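Local coordinates for protein 1-carboxybiuret hydrolase subunit AtzE (Pseudomonas sp., PDB 6C62) that hydrolyses 1-carboxybiuret to urea-1,3-dicarboxylate and ammonia, a step of atrazine degradation, and belongs to the amidase family, at residues R138-T143 with I158-V163; S174-A179 with C409-A414; D214-L219 with V446-G451; W263-D266 with A272-A275; A414-G419 with M424-Q429. All coordinates share one frame; numbering follows the deposited sequence. Where two conformers were deposited one is given.

Contact 1: residues R138-T143 with I158-V163; sequences RNPHDT and IAAGQV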
# COMPACT_ATOMS: atom_id res chain seq x y z
N ARG A 138 -27.80 -13.09 -20.86
CA ARG A 138 -29.19 -13.16 -20.41
C ARG A 138 -29.37 -14.23 -19.36
O ARG A 138 -28.78 -15.32 -19.43
CB ARG A 138 -30.13 -13.40 -21.59
CG ARG A 138 -30.11 -12.29 -22.64
CD ARG A 138 -31.05 -12.59 -23.84
NE ARG A 138 -31.02 -11.42 -24.73
CZ ARG A 138 -31.78 -10.34 -24.61
NH1 ARG A 138 -32.75 -10.22 -23.69
NH2 ARG A 138 -31.54 -9.30 -25.43
N ASN A 139 -30.22 -13.95 -18.38
CA ASN A 139 -30.50 -14.90 -17.31
C ASN A 139 -31.21 -16.12 -17.87
O ASN A 139 -32.31 -15.99 -18.42
CB ASN A 139 -31.36 -14.23 -16.26
CG ASN A 139 -31.33 -14.95 -14.96
OD1 ASN A 139 -31.62 -16.14 -14.90
ND2 ASN A 139 -30.97 -14.23 -13.88
N PRO A 140 -30.66 -17.33 -17.69
CA PRO A 140 -31.35 -18.52 -18.19
C PRO A 140 -32.68 -18.80 -17.54
O PRO A 140 -33.46 -19.49 -18.15
CB PRO A 140 -30.35 -19.65 -17.87
CG PRO A 140 -29.05 -18.99 -17.86
CD PRO A 140 -29.34 -17.69 -17.19
N HIS A 141 -32.95 -18.30 -16.35
CA HIS A 141 -34.30 -18.47 -15.74
C HIS A 141 -35.34 -17.51 -16.30
O HIS A 141 -36.55 -17.73 -16.11
CB HIS A 141 -34.25 -18.33 -14.22
CG HIS A 141 -33.30 -19.29 -13.57
ND1 HIS A 141 -33.43 -20.65 -13.69
CD2 HIS A 141 -32.14 -19.08 -12.89
CE1 HIS A 141 -32.43 -21.25 -13.05
NE2 HIS A 141 -31.62 -20.32 -12.57
N ASP A 142 -34.90 -16.42 -16.94
CA ASP A 142 -35.81 -15.49 -17.61
C ASP A 142 -34.96 -14.58 -18.46
O ASP A 142 -34.30 -13.63 -17.95
CB ASP A 142 -36.62 -14.72 -16.58
CG ASP A 142 -37.55 -13.64 -17.19
OD1 ASP A 142 -37.42 -13.28 -18.37
OD2 ASP A 142 -38.41 -13.13 -16.45
N THR A 143 -34.97 -14.84 -19.77
CA THR A 143 -34.05 -14.20 -20.66
C THR A 143 -34.30 -12.73 -20.94
O THR A 143 -33.47 -12.12 -21.58
CB THR A 143 -33.86 -14.97 -21.96
OG1 THR A 143 -35.08 -15.06 -22.64
CG2 THR A 143 -33.32 -16.46 -21.67
N ILE A 158 -23.47 -21.72 -16.00
CA ILE A 158 -23.81 -22.79 -15.07
C ILE A 158 -25.34 -22.97 -15.00
O ILE A 158 -25.81 -24.09 -15.12
CB ILE A 158 -23.24 -22.57 -13.68
CG1 ILE A 158 -21.70 -22.54 -13.80
CG2 ILE A 158 -23.70 -23.66 -12.73
CD1 ILE A 158 -21.12 -21.91 -12.65
N ALA A 159 -26.10 -21.87 -14.95
CA ALA A 159 -27.54 -21.97 -14.79
C ALA A 159 -28.18 -22.52 -16.09
O ALA A 159 -29.19 -23.15 -16.02
CB ALA A 159 -28.14 -20.67 -14.43
N ALA A 160 -27.57 -22.31 -17.22
CA ALA A 160 -28.06 -22.85 -18.50
C ALA A 160 -27.63 -24.29 -18.71
O ALA A 160 -27.96 -24.83 -19.77
CB ALA A 160 -27.50 -22.00 -19.65
N GLY A 161 -26.90 -24.93 -17.79
CA GLY A 161 -26.41 -26.29 -17.97
C GLY A 161 -25.28 -26.45 -18.99
O GLY A 161 -25.03 -27.56 -19.43
N GLN A 162 -24.59 -25.37 -19.38
CA GLN A 162 -23.51 -25.47 -20.39
C GLN A 162 -22.24 -26.08 -19.77
O GLN A 162 -21.60 -26.91 -20.40
CB GLN A 162 -23.18 -24.12 -21.02
CG GLN A 162 -24.35 -23.50 -21.83
CD GLN A 162 -24.18 -22.01 -22.12
OE1 GLN A 162 -23.26 -21.39 -21.59
NE2 GLN A 162 -25.03 -21.43 -22.96
N VAL A 163 -21.86 -25.62 -18.59
CA VAL A 163 -20.78 -26.21 -17.82
C VAL A 163 -21.15 -26.30 -16.36
O VAL A 163 -21.98 -25.54 -15.90
CB VAL A 163 -19.43 -25.41 -17.96
CG1 VAL A 163 -18.92 -25.51 -19.37
CG2 VAL A 163 -19.60 -23.95 -17.61

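Contact 2: residues S174-A179 with C409-A414; sequences SIRVPA and CPVVAA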
# COMPACT_ATOMS: atom_id res chain seq x y z
N SER A 174 -18.61 -9.22 -7.73
CA SER A 174 -18.82 -9.78 -9.05
C SER A 174 -18.84 -11.30 -9.23
O SER A 174 -19.06 -11.75 -10.36
CB SER A 174 -17.82 -9.13 -10.03
OG SER A 174 -18.30 -7.82 -10.31
N ILE A 175 -18.61 -12.07 -8.17
CA ILE A 175 -18.93 -13.49 -8.14
C ILE A 175 -20.26 -13.71 -7.44
O ILE A 175 -21.16 -14.45 -7.92
CB ILE A 175 -17.85 -14.31 -7.42
CG1 ILE A 175 -16.64 -14.50 -8.32
CG2 ILE A 175 -18.36 -15.70 -6.96
CD1 ILE A 175 -15.39 -15.03 -7.61
N ARG A 176 -20.39 -13.08 -6.29
CA ARG A 176 -21.59 -13.20 -5.47
C ARG A 176 -22.86 -12.68 -6.16
O ARG A 176 -23.91 -13.29 -6.02
CB ARG A 176 -21.33 -12.54 -4.11
CG ARG A 176 -20.27 -13.26 -3.32
CD ARG A 176 -19.77 -12.33 -2.22
NE ARG A 176 -18.98 -11.23 -2.76
CZ ARG A 176 -18.68 -10.12 -2.09
NH1 ARG A 176 -19.16 -9.94 -0.88
NH2 ARG A 176 -17.90 -9.17 -2.63
N VAL A 177 -22.79 -11.58 -6.90
CA VAL A 177 -23.95 -11.04 -7.57
C VAL A 177 -24.52 -12.01 -8.67
O VAL A 177 -25.73 -12.35 -8.64
CB VAL A 177 -23.68 -9.61 -8.11
CG1 VAL A 177 -24.83 -9.10 -8.98
CG2 VAL A 177 -23.45 -8.63 -6.92
N PRO A 178 -23.70 -12.48 -9.63
CA PRO A 178 -24.23 -13.45 -10.58
C PRO A 178 -24.64 -14.79 -9.98
O PRO A 178 -25.57 -15.40 -10.45
CB PRO A 178 -23.11 -13.63 -11.63
CG PRO A 178 -21.93 -12.96 -11.06
CD PRO A 178 -22.34 -12.03 -9.95
N ALA A 179 -23.96 -15.24 -8.93
CA ALA A 179 -24.41 -16.42 -8.24
C ALA A 179 -25.82 -16.19 -7.70
O ALA A 179 -26.72 -17.05 -7.89
CB ALA A 179 -23.48 -16.79 -7.09
N CYS A 409 -12.90 -10.97 3.59
CA CYS A 409 -13.40 -12.17 4.24
C CYS A 409 -13.93 -13.15 3.20
O CYS A 409 -14.58 -12.74 2.25
CB CYS A 409 -14.57 -11.81 5.17
SG CYS A 409 -14.17 -10.78 6.56
N PRO A 410 -13.73 -14.45 3.39
CA PRO A 410 -14.29 -15.38 2.43
C PRO A 410 -15.81 -15.51 2.54
O PRO A 410 -16.39 -15.32 3.62
CB PRO A 410 -13.59 -16.72 2.79
CG PRO A 410 -13.34 -16.60 4.26
CD PRO A 410 -13.01 -15.12 4.47
N VAL A 411 -16.47 -15.82 1.40
CA VAL A 411 -17.93 -15.87 1.30
C VAL A 411 -18.34 -16.97 0.38
O VAL A 411 -17.78 -17.06 -0.70
CB VAL A 411 -18.54 -14.56 0.72
CG1 VAL A 411 -20.06 -14.66 0.56
CG2 VAL A 411 -18.17 -13.36 1.54
N VAL A 412 -19.29 -17.81 0.80
CA VAL A 412 -20.03 -18.71 -0.13
C VAL A 412 -21.37 -18.06 -0.36
O VAL A 412 -22.07 -17.64 0.59
CB VAL A 412 -20.22 -20.09 0.44
CG1 VAL A 412 -21.25 -20.92 -0.32
CG2 VAL A 412 -18.93 -20.84 0.42
N ALA A 413 -21.71 -17.96 -1.63
CA ALA A 413 -23.01 -17.49 -2.07
C ALA A 413 -23.89 -18.71 -2.42
O ALA A 413 -23.58 -19.47 -3.33
CB ALA A 413 -22.91 -16.56 -3.25
N ALA A 414 -24.87 -18.94 -1.58
CA ALA A 414 -25.74 -20.11 -1.66
C ALA A 414 -27.07 -19.73 -2.34
O ALA A 414 -27.73 -18.77 -1.90
CB ALA A 414 -26.01 -20.65 -0.27

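Contact 3: residues D214-L219 with V446-G451; sequences DSVEGL and VLQDTG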
# COMPACT_ATOMS: atom_id res chain seq x y z
N ASP A 214 -22.22 -25.71 -9.92
CA ASP A 214 -23.55 -26.32 -9.87
C ASP A 214 -23.90 -26.96 -8.53
O ASP A 214 -25.01 -27.49 -8.36
CB ASP A 214 -23.69 -27.33 -10.99
CG ASP A 214 -22.82 -28.58 -10.78
OD1 ASP A 214 -21.98 -28.70 -9.82
OD2 ASP A 214 -22.97 -29.46 -11.63
N SER A 215 -22.97 -26.93 -7.59
CA SER A 215 -23.14 -27.59 -6.30
C SER A 215 -22.06 -27.09 -5.37
O SER A 215 -21.01 -26.60 -5.84
CB SER A 215 -23.01 -29.10 -6.42
OG SER A 215 -21.75 -29.41 -6.97
N VAL A 216 -22.29 -27.24 -4.07
CA VAL A 216 -21.26 -26.84 -3.13
C VAL A 216 -20.00 -27.74 -3.19
O VAL A 216 -18.87 -27.27 -2.96
CB VAL A 216 -21.87 -26.64 -1.69
CG1 VAL A 216 -22.17 -27.96 -1.04
CG2 VAL A 216 -20.87 -25.80 -0.85
N GLU A 217 -20.16 -29.02 -3.54
CA GLU A 217 -19.03 -29.92 -3.77
C GLU A 217 -18.18 -29.42 -4.92
O GLU A 217 -16.98 -29.47 -4.84
CB GLU A 217 -19.47 -31.37 -4.12
CG GLU A 217 -20.12 -32.14 -3.00
CD GLU A 217 -21.63 -31.88 -2.86
OE1 GLU A 217 -22.23 -30.96 -3.50
OE2 GLU A 217 -22.26 -32.63 -2.06
N GLY A 218 -18.85 -28.92 -5.98
CA GLY A 218 -18.15 -28.29 -7.11
C GLY A 218 -17.25 -27.15 -6.67
O GLY A 218 -16.12 -27.07 -7.12
N LEU A 219 -17.77 -26.27 -5.79
CA LEU A 219 -16.95 -25.21 -5.25
C LEU A 219 -15.74 -25.76 -4.53
O LEU A 219 -14.59 -25.31 -4.80
CB LEU A 219 -17.73 -24.32 -4.30
CG LEU A 219 -18.87 -23.49 -4.80
CD1 LEU A 219 -19.40 -22.72 -3.62
CD2 LEU A 219 -18.52 -22.57 -5.96
N VAL A 446 -24.68 -27.84 4.67
CA VAL A 446 -25.90 -27.98 5.47
C VAL A 446 -27.11 -27.38 4.73
O VAL A 446 -28.17 -28.03 4.67
CB VAL A 446 -25.78 -27.35 6.87
CG1 VAL A 446 -27.16 -27.31 7.60
CG2 VAL A 446 -24.75 -28.11 7.68
N LEU A 447 -26.95 -26.20 4.12
CA LEU A 447 -28.07 -25.66 3.37
C LEU A 447 -28.45 -26.56 2.20
O LEU A 447 -29.64 -26.71 1.89
CB LEU A 447 -27.85 -24.22 2.90
CG LEU A 447 -27.72 -23.14 3.99
CD1 LEU A 447 -27.45 -21.78 3.36
CD2 LEU A 447 -28.95 -23.05 4.90
N GLN A 448 -27.45 -27.11 1.51
CA GLN A 448 -27.69 -27.99 0.40
C GLN A 448 -28.40 -29.29 0.80
O GLN A 448 -29.35 -29.71 0.13
CB GLN A 448 -26.39 -28.34 -0.35
CG GLN A 448 -26.65 -28.97 -1.72
CD GLN A 448 -25.37 -29.22 -2.46
OE1 GLN A 448 -24.91 -28.41 -3.25
NE2 GLN A 448 -24.77 -30.35 -2.18
N ASP A 449 -27.95 -29.89 1.89
CA ASP A 449 -28.52 -31.17 2.40
C ASP A 449 -30.00 -31.06 2.77
O ASP A 449 -30.73 -31.97 2.54
CB ASP A 449 -27.76 -31.68 3.61
CG ASP A 449 -26.36 -32.24 3.26
OD1 ASP A 449 -25.96 -32.42 2.06
OD2 ASP A 449 -25.62 -32.51 4.23
N THR A 450 -30.41 -29.93 3.33
CA THR A 450 -31.78 -29.73 3.71
C THR A 450 -32.64 -29.27 2.55
O THR A 450 -33.82 -29.14 2.70
CB THR A 450 -31.90 -28.71 4.84
OG1 THR A 450 -31.52 -27.41 4.36
CG2 THR A 450 -31.02 -29.14 6.04
N GLY A 451 -32.07 -28.98 1.39
CA GLY A 451 -32.89 -28.61 0.23
C GLY A 451 -33.19 -27.13 0.11
O GLY A 451 -33.79 -26.71 -0.88

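Contact 4: residues W263-D266 with A272-A275; sequences WFRD and ARAA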
# COMPACT_ATOMS: atom_id res chain seq x y z
N TRP A 263 -27.34 -2.11 8.15
CA TRP A 263 -27.11 -1.92 6.71
C TRP A 263 -27.63 -3.11 5.88
O TRP A 263 -28.24 -2.93 4.83
CB TRP A 263 -25.59 -1.77 6.45
CG TRP A 263 -25.20 -1.74 5.01
CD1 TRP A 263 -24.74 -2.78 4.27
CD2 TRP A 263 -25.22 -0.61 4.15
NE1 TRP A 263 -24.48 -2.37 2.98
CE2 TRP A 263 -24.77 -1.04 2.88
CE3 TRP A 263 -25.58 0.71 4.31
CZ2 TRP A 263 -24.68 -0.17 1.78
CZ3 TRP A 263 -25.46 1.57 3.23
CH2 TRP A 263 -25.05 1.12 1.97
N PHE A 264 -27.38 -4.31 6.39
CA PHE A 264 -27.71 -5.53 5.69
C PHE A 264 -29.21 -5.93 5.76
O PHE A 264 -29.66 -6.85 5.02
CB PHE A 264 -26.84 -6.66 6.18
CG PHE A 264 -25.39 -6.46 5.87
CD1 PHE A 264 -24.88 -6.88 4.64
CD2 PHE A 264 -24.55 -5.80 6.76
CE1 PHE A 264 -23.54 -6.67 4.35
CE2 PHE A 264 -23.21 -5.60 6.46
CZ PHE A 264 -22.72 -6.05 5.27
N ARG A 265 -29.97 -5.24 6.60
CA ARG A 265 -31.45 -5.31 6.57
C ARG A 265 -32.08 -4.16 5.82
O ARG A 265 -33.01 -4.36 4.98
CB ARG A 265 -31.97 -5.36 7.99
CG ARG A 265 -33.46 -5.67 8.01
CD ARG A 265 -33.91 -6.07 9.39
NE ARG A 265 -35.38 -6.18 9.47
CZ ARG A 265 -36.08 -7.22 9.00
NH1 ARG A 265 -35.49 -8.27 8.39
NH2 ARG A 265 -37.40 -7.22 9.18
N ASP A 266 -31.61 -2.95 6.11
CA ASP A 266 -32.08 -1.72 5.46
C ASP A 266 -31.94 -1.74 3.93
O ASP A 266 -32.74 -1.11 3.23
CB ASP A 266 -31.26 -0.51 5.91
CG ASP A 266 -31.38 -0.18 7.42
OD1 ASP A 266 -32.24 -0.77 8.13
OD2 ASP A 266 -30.51 0.63 7.89
N ALA A 272 -35.13 -10.80 -0.36
CA ALA A 272 -33.77 -10.95 0.23
C ALA A 272 -33.86 -11.26 1.74
O ALA A 272 -33.22 -12.20 2.24
CB ALA A 272 -32.96 -9.67 -0.02
N ARG A 273 -34.73 -10.53 2.44
CA ARG A 273 -34.98 -10.79 3.88
C ARG A 273 -35.53 -12.20 4.16
O ARG A 273 -35.13 -12.84 5.11
CB ARG A 273 -35.90 -9.74 4.48
CG ARG A 273 -35.34 -8.35 4.53
CD ARG A 273 -36.45 -7.36 4.85
NE ARG A 273 -35.88 -6.04 4.96
CZ ARG A 273 -36.39 -5.00 5.62
NH1 ARG A 273 -37.60 -5.04 6.17
NH2 ARG A 273 -35.70 -3.87 5.72
N ALA A 274 -36.42 -12.68 3.29
CA ALA A 274 -36.99 -14.03 3.47
C ALA A 274 -35.96 -15.11 3.22
O ALA A 274 -35.96 -16.14 3.87
CB ALA A 274 -38.18 -14.23 2.54
N ALA A 275 -35.09 -14.89 2.24
CA ALA A 275 -34.02 -15.82 2.02
C ALA A 275 -33.09 -15.90 3.26
O ALA A 275 -32.71 -16.99 3.69
CB ALA A 275 -33.23 -15.43 0.77

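Contact 5: residues A414-G419 with M424-Q429; sequences APTWPG and MPIGVQ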
# COMPACT_ATOMS: atom_id res chain seq x y z
N ALA A 414 -24.87 -18.94 -1.58
CA ALA A 414 -25.74 -20.11 -1.66
C ALA A 414 -27.07 -19.73 -2.34
O ALA A 414 -27.73 -18.77 -1.90
CB ALA A 414 -26.01 -20.65 -0.27
N PRO A 415 -27.48 -20.45 -3.39
CA PRO A 415 -28.68 -20.09 -4.17
C PRO A 415 -29.98 -20.57 -3.48
O PRO A 415 -30.04 -21.74 -3.08
CB PRO A 415 -28.45 -20.79 -5.50
CG PRO A 415 -27.66 -22.01 -5.12
CD PRO A 415 -26.76 -21.59 -3.97
N THR A 416 -30.92 -19.67 -3.24
CA THR A 416 -32.21 -19.97 -2.64
C THR A 416 -33.35 -19.42 -3.50
O THR A 416 -33.12 -18.64 -4.47
CB THR A 416 -32.36 -19.39 -1.22
OG1 THR A 416 -32.57 -18.00 -1.31
CG2 THR A 416 -31.10 -19.63 -0.34
N TRP A 417 -34.57 -19.87 -3.19
CA TRP A 417 -35.71 -19.69 -4.08
C TRP A 417 -36.88 -19.20 -3.21
O TRP A 417 -37.73 -19.97 -2.85
CB TRP A 417 -36.04 -20.99 -4.81
CG TRP A 417 -34.90 -21.39 -5.72
CD1 TRP A 417 -33.81 -22.13 -5.37
CD2 TRP A 417 -34.72 -21.03 -7.07
NE1 TRP A 417 -32.98 -22.28 -6.44
CE2 TRP A 417 -33.51 -21.60 -7.50
CE3 TRP A 417 -35.46 -20.24 -7.97
CZ2 TRP A 417 -33.02 -21.42 -8.81
CZ3 TRP A 417 -34.99 -20.10 -9.28
CH2 TRP A 417 -33.78 -20.68 -9.67
N PRO A 418 -36.88 -17.90 -2.84
CA PRO A 418 -37.97 -17.39 -2.00
C PRO A 418 -39.35 -17.31 -2.74
O PRO A 418 -39.43 -17.14 -3.97
CB PRO A 418 -37.44 -16.03 -1.51
CG PRO A 418 -36.49 -15.60 -2.58
CD PRO A 418 -35.97 -16.83 -3.29
N GLY A 419 -40.42 -17.44 -1.95
CA GLY A 419 -41.77 -17.61 -2.47
C GLY A 419 -42.47 -16.49 -3.22
O GLY A 419 -43.26 -16.78 -4.13
N MET A 424 -37.96 -16.31 -9.29
CA MET A 424 -36.54 -15.96 -9.50
C MET A 424 -35.71 -16.24 -8.25
O MET A 424 -36.21 -16.12 -7.11
CB MET A 424 -36.38 -14.51 -9.95
CG MET A 424 -36.96 -14.19 -11.33
SD MET A 424 -36.20 -15.12 -12.66
CE MET A 424 -34.61 -14.31 -12.86
N PRO A 425 -34.44 -16.64 -8.43
CA PRO A 425 -33.65 -16.92 -7.23
C PRO A 425 -33.04 -15.65 -6.57
O PRO A 425 -33.05 -14.56 -7.14
CB PRO A 425 -32.54 -17.83 -7.76
CG PRO A 425 -32.31 -17.32 -9.12
CD PRO A 425 -33.68 -16.87 -9.66
N ILE A 426 -32.53 -15.84 -5.36
CA ILE A 426 -31.74 -14.84 -4.68
C ILE A 426 -30.76 -15.56 -3.77
O ILE A 426 -31.07 -16.60 -3.21
CB ILE A 426 -32.63 -13.80 -3.98
CG1 ILE A 426 -31.88 -12.50 -3.77
CG2 ILE A 426 -33.17 -14.35 -2.69
CD1 ILE A 426 -32.78 -11.34 -3.40
N GLY A 427 -29.53 -15.06 -3.69
CA GLY A 427 -28.50 -15.74 -2.96
C GLY A 427 -28.35 -15.26 -1.53
O GLY A 427 -28.75 -14.11 -1.20
N VAL A 428 -27.75 -16.12 -0.71
CA VAL A 428 -27.36 -15.75 0.63
C VAL A 428 -25.84 -15.82 0.77
O VAL A 428 -25.22 -16.83 0.37
CB VAL A 428 -28.06 -16.69 1.66
CG1 VAL A 428 -27.54 -18.09 1.61
CG2 VAL A 428 -27.84 -16.19 3.06
N GLN A 429 -25.24 -14.79 1.37
CA GLN A 429 -23.81 -14.79 1.71
C GLN A 429 -23.60 -15.50 3.06
O GLN A 429 -24.23 -15.12 4.07
CB GLN A 429 -23.27 -13.36 1.84
CG GLN A 429 -23.37 -12.50 0.59
CD GLN A 429 -22.66 -11.17 0.75
OE1 GLN A 429 -21.44 -11.09 0.53
NE2 GLN A 429 -23.40 -10.10 1.09
O HOH W 1 -38.01 -18.21 -6.06

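Contact 1: residues R138-T143 with I158-V163
P140 and, to a lesser degree, H141 press on A159 and A160, where helix 152-159 runs out. No hydrogen bond links the two segments, so the contact rests on packing, and the turn that carries it is braced by its own hydrogen bonds and by bonds to neighbouring residues. That begins at N139, the first residue of a type I beta turn closed at D142. Its OD1 accepts from H141 N at 2.9 Å, in the carbonyl plane and on a lone pair, which makes an Asx turn. P140 comes next and leads the contact with its ring. CG touches both alanine methyls, 3.9 Å from A159 CB and 3.8 Å from A160 CB, and approaches the chain itself, 3.7 Å from A160 N. At H141 the ring carbon CG lies anti to the carbonyl carbon (chi1 -57°), which brings NE2 back to 4.0 Å from A159 CB, an oblique approach to the ring. The polar partner of NE2 is the carbonyl O of C182, while W417 meets the imidazole edge to face. On the other side, G161 ends the helix in a Schellman motif, its N bonded to I158 O at 3.0 Å. The turn thus follows strand 135-139 against the C-terminal end of helix 152-159, where P140 also reaches A156, and N139 ND2 ties it to L181 in helix 176-182.

Contact 2: residues S174-A179 with C409-A414
R176 lays its aliphatic stem across V411, the two side chains crossing at about a right angle. The closest touch is CD of R176 at 3.6 Å from CG1 of V411, with R176 CG 4.1 Å from the same methyl. That methyl is anti to the backbone N of V411 (chi1 178°), which places it under the stem. A bend at chi3 (-71°) swings the charged end of R176 past the valine, with CG2 of V411 lying obliquely to the guanidinium, and toward its polar partners: NE makes a salt bridge with D170, and NH1 donates to Q429 OE1 and T401 O. A buried charge is in this way satisfied at its tip, and its stem can be used as a hydrocarbon. The pattern is that of a helix laid on a sheet: helix 176-182 rests on strand 411-416 of the central mixed sheet of the amidase fold. S174, probably the residue that forms the acyl-ester intermediate, lies just upstream of R176, whose side chain is about 10 Å from that of S150, probably part of the charge relay. D170 OD2 also accepts from I175 N, so the same carboxylate probably helps position the chain between nucleophile and helix. One turn further on, A179 CB meets A413 CB at 3.9 Å, methyl against methyl, and R176 CG stands 4.2 Å from A413 CB. V412 and A414 alternate to the other side of the strand, against helix 437-449.

Contact 3: residues D214-L219 with V446-G451
Q448 uses both ends of its amide: OE1 accepts from V216 N at 3.0 Å, and NE2 donates to E217 OE1 at 2.9 Å. Both bonds are nearly straight, the second at 178°. The carboxylate oxygen is met on its syn side and lies in the amide plane, the two flat groups being turned 22° from each other. With CG anti to the backbone N (chi1 -166°) and the chain extended beyond it, the glutamine reaches from one helix to the start of the other. S215 is the N-cap of helix 216-226, its OG taking G218 N at 3.1 Å; Q448, from the last turn of helix 437-449, accepts separately from the N-H of the first helical residue, V216. S215 OG in turn donates to D214 OD1, which it meets from above the carboxylate plane. With an alanine here instead of Q448, V216 N and E217 OE1 would probably both lose their mate across the contact and the carboxylate would be freer to turn. Around these bonds the packing is slight: V216 CG1 sits 3.5 Å from OE1 and 3.7 Å from CD of Q448. Beyond that, V216 and Q448 both lie on W185 of strand 185-188.

Contact 4: residues W263-D266 with A272-A275
R273 reaches from its helix toward R265 and meets it almost from root to tip. Its CB is 4.2 Å from R265 NH1, a bare touch. CG, anti to the carbonyl carbon (chi1 -66°), lies against the same nitrogen, and CD comes to 3.8 Å from R265 NH1. The chain is extended from CG to NE, which carries the guanidinium over to the main chain of R265. NE makes a weak bond to R265 O at 3.3 Å, and another weak one to A268 O. CZ passes 3.8 Å from R265 CG, which lies over one face of the R273 group. NH2 makes the shorter and straighter bond, 2.8 Å to R265 O with an N-H...O angle of 154°; the oxygen sits at the edge of the guanidinium, while the donor stands well above the carbonyl plane. NH1 ends the run 3.7 Å from R265 NH2, over one face of that group. The arrangement joins two helices that follow each other closely, an arginine of helix 270-283 binding a main-chain carbonyl of the short helix 263-266. Two guanidinium groups also lie stacked, centres 4.1 Å apart and planes at 18°, an arginine-arginine stack at the surface, where solvent is likely to temper the like charges. With an alanine in place of R273, R265 O would probably lose its side-chain donor and the R265 guanidinium its flat support, leaving it freer to swing. The R273 side chain also lies against N387, and W263 and F264 both pack on A294 of helix 294-312.

Contact 5: residues A414-G419 with M424-Q429
P425 fits its ring against the flat of W417, the two lying side by side and pointing the same way. P425 CB stands over the six-membered ring, 3.5 Å from its centroid and only 7° off the normal, a CH-pi contact, and P425 CD reaches 3.5 Å from W417 CZ3. The indole NH is engaged elsewhere, with R454 O. P418 makes the next bump: its CG presses on I426 CG2 at 3.5 Å, the two side chains crossing at about a right angle. Thus two prolines, one from each segment, fill hollows beside the end of the pairing, each against a side chain of the other segment. Further along, A414, T416, I426 and V428 put their side chains on one face, where A414 CB meets V428 CG1 at 3.5 Å and helix 270-283 covers T416 and I426. P415 lies on the other face. It forms a non-hydrogen-bonded antiparallel pair with G427, alpha carbons 4.5 Å apart, and G427 CA makes a CA-H...O contact of 3.3 Å with A414 O. T416 adds a side-chain bond: chi1 of 75° puts OG1 between the backbone N and the carbonyl carbon, from where it donates to I426 O at 2.8 Å. T416 N bonds the same oxygen from the opposite face of its plane, so two donors grip one carbonyl. Strands 411-416 and 426-432, their short segments at 141°, form a twisted antiparallel beta hairpin, neighbours in the central mixed sheet of the amidase fold.

Contacts 2 and 5 are buried and share strand 411-416, the one laying a helix on it and the other pairing it with its hairpin partner. Contact 3 is partly buried, and its L447 meets the methyl of A414, so that helix 437-449 lies on the same hairpin. Contacts 1 and 4 are surface contacts flanking it: H141 and M424 bring contacts 1 and 5 together, while A272 and A275 rest on I426. Chemistry follows place. Contact 2 packs the stem of a buried arginine whose charge is paired elsewhere, contact 5 depends on backbone bonding and proline packing, contact 3 on a polar side chain bridging two helices, contact 1 on small apolar groups, and contact 4 on stacked arginines and a bond to a main-chain carbonyl.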